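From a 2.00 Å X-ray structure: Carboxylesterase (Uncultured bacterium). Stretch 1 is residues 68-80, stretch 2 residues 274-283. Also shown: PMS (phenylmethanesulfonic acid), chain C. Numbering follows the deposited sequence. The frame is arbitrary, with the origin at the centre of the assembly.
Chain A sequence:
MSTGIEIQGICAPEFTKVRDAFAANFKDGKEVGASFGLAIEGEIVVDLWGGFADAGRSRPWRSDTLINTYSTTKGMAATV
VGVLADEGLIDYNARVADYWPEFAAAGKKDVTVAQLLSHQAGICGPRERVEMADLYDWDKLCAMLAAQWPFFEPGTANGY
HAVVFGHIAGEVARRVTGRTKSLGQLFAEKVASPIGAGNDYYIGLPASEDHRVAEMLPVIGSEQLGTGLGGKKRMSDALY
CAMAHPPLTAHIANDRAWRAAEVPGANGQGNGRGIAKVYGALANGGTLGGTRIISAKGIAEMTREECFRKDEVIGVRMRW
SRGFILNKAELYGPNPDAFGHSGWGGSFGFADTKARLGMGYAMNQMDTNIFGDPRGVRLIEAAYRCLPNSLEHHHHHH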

# COMPACT_ATOMS: atom_id res chain seq x y z
N ASN A 68 -10.73 -1.68 -4.26
CA ASN A 68 -9.43 -2.35 -4.19
C ASN A 68 -8.32 -1.36 -4.52
O ASN A 68 -8.40 -0.62 -5.50
CB ASN A 68 -9.40 -3.54 -5.13
CG ASN A 68 -8.26 -4.49 -4.84
OD1 ASN A 68 -8.41 -5.43 -4.06
ND2 ASN A 68 -7.10 -4.24 -5.45
N THR A 69 -7.27 -1.33 -3.70
CA THR A 69 -6.19 -0.36 -3.90
C THR A 69 -4.90 -1.00 -4.39
O THR A 69 -3.90 -0.31 -4.56
CB THR A 69 -5.89 0.40 -2.61
OG1 THR A 69 -5.48 -0.52 -1.59
CG2 THR A 69 -7.12 1.18 -2.13
N TYR A 70 -4.92 -2.31 -4.61
CA TYR A 70 -3.74 -3.05 -5.07
C TYR A 70 -2.50 -2.73 -4.24
O TYR A 70 -2.58 -2.73 -3.02
CB TYR A 70 -3.51 -2.80 -6.56
CG TYR A 70 -4.60 -3.43 -7.38
CD1 TYR A 70 -4.60 -4.80 -7.63
CD2 TYR A 70 -5.66 -2.68 -7.87
CE1 TYR A 70 -5.61 -5.40 -8.36
CE2 TYR A 70 -6.68 -3.26 -8.60
CZ TYR A 70 -6.64 -4.62 -8.85
OH TYR A 70 -7.64 -5.22 -9.58
N SER A 71 -1.38 -2.43 -4.88
CA SER A 71 -0.12 -2.33 -4.14
C SER A 71 -0.03 -1.12 -3.20
O SER A 71 0.93 -0.99 -2.44
CB SER A 71 1.06 -2.31 -5.10
OG SER A 71 1.09 -3.51 -5.86
N THR A 72 -1.01 -0.24 -3.25
CA THR A 72 -1.11 0.81 -2.24
C THR A 72 -1.13 0.14 -0.85
O THR A 72 -0.54 0.64 0.13
CB THR A 72 -2.37 1.69 -2.46
OG1 THR A 72 -2.30 2.32 -3.75
CG2 THR A 72 -2.50 2.76 -1.38
N THR A 73 -1.75 -1.04 -0.79
CA THR A 73 -1.79 -1.87 0.41
C THR A 73 -0.40 -2.18 1.00
O THR A 73 -0.27 -2.33 2.22
CB THR A 73 -2.52 -3.22 0.14
OG1 THR A 73 -3.69 -2.97 -0.65
CG2 THR A 73 -2.92 -3.90 1.43
N LYS A 74 0.62 -2.29 0.15
CA LYS A 74 1.95 -2.63 0.64
C LYS A 74 2.42 -1.59 1.65
O LYS A 74 3.02 -1.94 2.67
CB LYS A 74 2.96 -2.78 -0.51
CG LYS A 74 2.72 -4.02 -1.38
CD LYS A 74 3.92 -4.31 -2.27
CE LYS A 74 3.66 -5.53 -3.13
NZ LYS A 74 2.59 -5.24 -4.11
N GLY A 75 2.10 -0.31 1.39
CA GLY A 75 2.48 0.72 2.34
C GLY A 75 1.84 0.47 3.70
O GLY A 75 2.47 0.59 4.77
N MSE A 76 0.57 0.08 3.68
CA MSE A 76 -0.14 -0.21 4.92
C MSE A 76 0.55 -1.35 5.65
O MSE A 76 0.77 -1.27 6.88
CB MSE A 76 -1.60 -0.55 4.63
CG MSE A 76 -2.30 0.54 3.84
SE MSE A 76 -2.26 2.29 4.73
CE MSE A 76 -3.24 3.30 3.39
N ALA A 77 0.96 -2.38 4.90
CA ALA A 77 1.58 -3.53 5.56
C ALA A 77 2.88 -3.07 6.18
O ALA A 77 3.22 -3.46 7.31
CB ALA A 77 1.81 -4.68 4.57
N ALA A 78 3.60 -2.21 5.46
CA ALA A 78 4.91 -1.79 5.93
C ALA A 78 4.72 -1.02 7.24
O ALA A 78 5.55 -1.11 8.16
CB ALA A 78 5.64 -0.95 4.88
N THR A 79 3.61 -0.29 7.33
CA THR A 79 3.39 0.53 8.51
C THR A 79 3.25 -0.36 9.73
O THR A 79 3.82 -0.06 10.79
CB THR A 79 2.17 1.44 8.34
OG1 THR A 79 2.42 2.34 7.26
CG2 THR A 79 1.95 2.26 9.60
N VAL A 80 2.57 -1.50 9.57
CA VAL A 80 2.43 -2.43 10.68
C VAL A 80 3.82 -2.82 11.20
O VAL A 80 4.08 -2.74 12.41
CB VAL A 80 1.65 -3.70 10.30
CG1 VAL A 80 1.67 -4.70 11.45
CG2 VAL A 80 0.22 -3.36 9.95
N GLY A 274 -9.12 7.14 4.02
CA GLY A 274 -8.40 6.21 4.89
C GLY A 274 -6.90 6.28 4.67
O GLY A 274 -6.09 6.37 5.64
N ILE A 275 -6.51 6.27 3.40
CA ILE A 275 -5.11 6.36 2.99
C ILE A 275 -4.48 7.64 3.51
O ILE A 275 -3.38 7.63 4.09
CB ILE A 275 -4.97 6.29 1.46
CG1 ILE A 275 -5.53 4.97 0.93
CG2 ILE A 275 -3.52 6.47 1.04
CD1 ILE A 275 -5.67 4.95 -0.59
N ALA A 276 -5.18 8.75 3.30
CA ALA A 276 -4.67 10.05 3.69
C ALA A 276 -4.56 10.17 5.20
O ALA A 276 -3.73 10.92 5.70
CB ALA A 276 -5.56 11.16 3.15
N LYS A 277 -5.44 9.49 5.93
CA LYS A 277 -5.34 9.52 7.39
C LYS A 277 -4.09 8.80 7.86
O LYS A 277 -3.38 9.31 8.73
CB LYS A 277 -6.58 8.89 8.03
CG LYS A 277 -7.77 9.85 8.10
CD LYS A 277 -8.98 9.22 8.76
CE LYS A 277 -10.16 10.22 8.73
NZ LYS A 277 -11.33 9.71 9.50
N VAL A 278 -3.82 7.61 7.31
CA VAL A 278 -2.61 6.89 7.74
C VAL A 278 -1.35 7.68 7.37
O VAL A 278 -0.46 7.92 8.22
CB VAL A 278 -2.54 5.48 7.14
CG1 VAL A 278 -1.26 4.77 7.59
CG2 VAL A 278 -3.76 4.68 7.57
N TYR A 279 -1.25 8.11 6.11
CA TYR A 279 -0.06 8.85 5.72
C TYR A 279 0.00 10.23 6.39
O TYR A 279 1.08 10.78 6.57
CB TYR A 279 0.02 8.99 4.21
CG TYR A 279 0.59 7.76 3.56
CD1 TYR A 279 1.92 7.42 3.73
CD2 TYR A 279 -0.22 6.91 2.80
CE1 TYR A 279 2.46 6.28 3.14
CE2 TYR A 279 0.31 5.77 2.21
CZ TYR A 279 1.66 5.46 2.39
OH TYR A 279 2.19 4.33 1.82
N GLY A 280 -1.16 10.75 6.76
CA GLY A 280 -1.26 12.00 7.49
C GLY A 280 -0.64 11.86 8.86
O GLY A 280 0.14 12.72 9.28
N ALA A 281 -0.95 10.76 9.56
CA ALA A 281 -0.27 10.46 10.83
C ALA A 281 1.23 10.34 10.62
O ALA A 281 2.02 10.88 11.41
CB ALA A 281 -0.82 9.18 11.45
N LEU A 282 1.64 9.62 9.58
CA LEU A 282 3.07 9.42 9.33
C LEU A 282 3.83 10.71 8.98
O LEU A 282 5.00 10.85 9.29
CB LEU A 282 3.30 8.38 8.24
CG LEU A 282 2.77 6.98 8.58
CD1 LEU A 282 3.09 5.98 7.47
CD2 LEU A 282 3.26 6.51 9.95
N ALA A 283 3.17 11.61 8.27
CA ALA A 283 3.78 12.86 7.86
C ALA A 283 3.86 13.83 9.02
O ALA A 283 4.66 14.77 9.00
CB ALA A 283 3.00 13.46 6.72
C PMS C . 0.16 -5.39 -7.26
S PMS C . 0.63 -3.67 -7.25
C1 PMS C . 0.32 -6.02 -8.64
C2 PMS C . -0.75 -6.05 -9.52
C3 PMS C . -0.60 -6.63 -10.77
C4 PMS C . 0.61 -7.19 -11.14
C5 PMS C . 1.68 -7.17 -10.26
C6 PMS C . 1.53 -6.59 -9.01
O2S PMS C . 1.71 -3.31 -8.24
O1S PMS C . -0.51 -2.80 -7.74
O HOH W 1 0.62 3.13 0.36

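Helices that pack without direct hydrogen bonds between them rely on side-chain shape, and this pair is a compact example. The helices of the two stretches cross at 43°, their axes 11.4 Å apart at closest approach, and 355 Å² of surface, both sides summed, is buried between the two stretches. Met 76, present as selenomethionine, fills the centre. Its CA-to-CB bond points sideways, but chi1 and chi2 near -60° (m, m) and chi3 at 180° (t) bring its end across: CE lies 3.8 Å from Ile 275 CG1, and SE lies 3.9 Å from Val 278 CG1. A long, unbranched chain can bend at each torsion, and here the m, m, t conformation carries its end to Ile 275 and Val 278. Ile 275, in the m, t rotamer, extends CD1 to within 3.9 Å of Thr 72 CG2, so that threonine meets the contact with its methyl.

Thr 79 solves its polarity differently. With chi1 at -63° (m), its OG1 donates to Gly 75 O (3.0 Å) within its own helix, so the hydroxyl is already satisfied where OG1 lies 3.7 Å from Leu 282 CD1. Tyr 279 also starts sideways, yet its ring reaches over so that OH sits 3.7 Å from Gly 75 CA. Glycine fits here: an ideal CB would lie 2.2 Å from that OH. One water completes the join, donating to Thr 72 O (2.8 Å) and hydrogen-bonding Tyr 279 OH (2.5 Å).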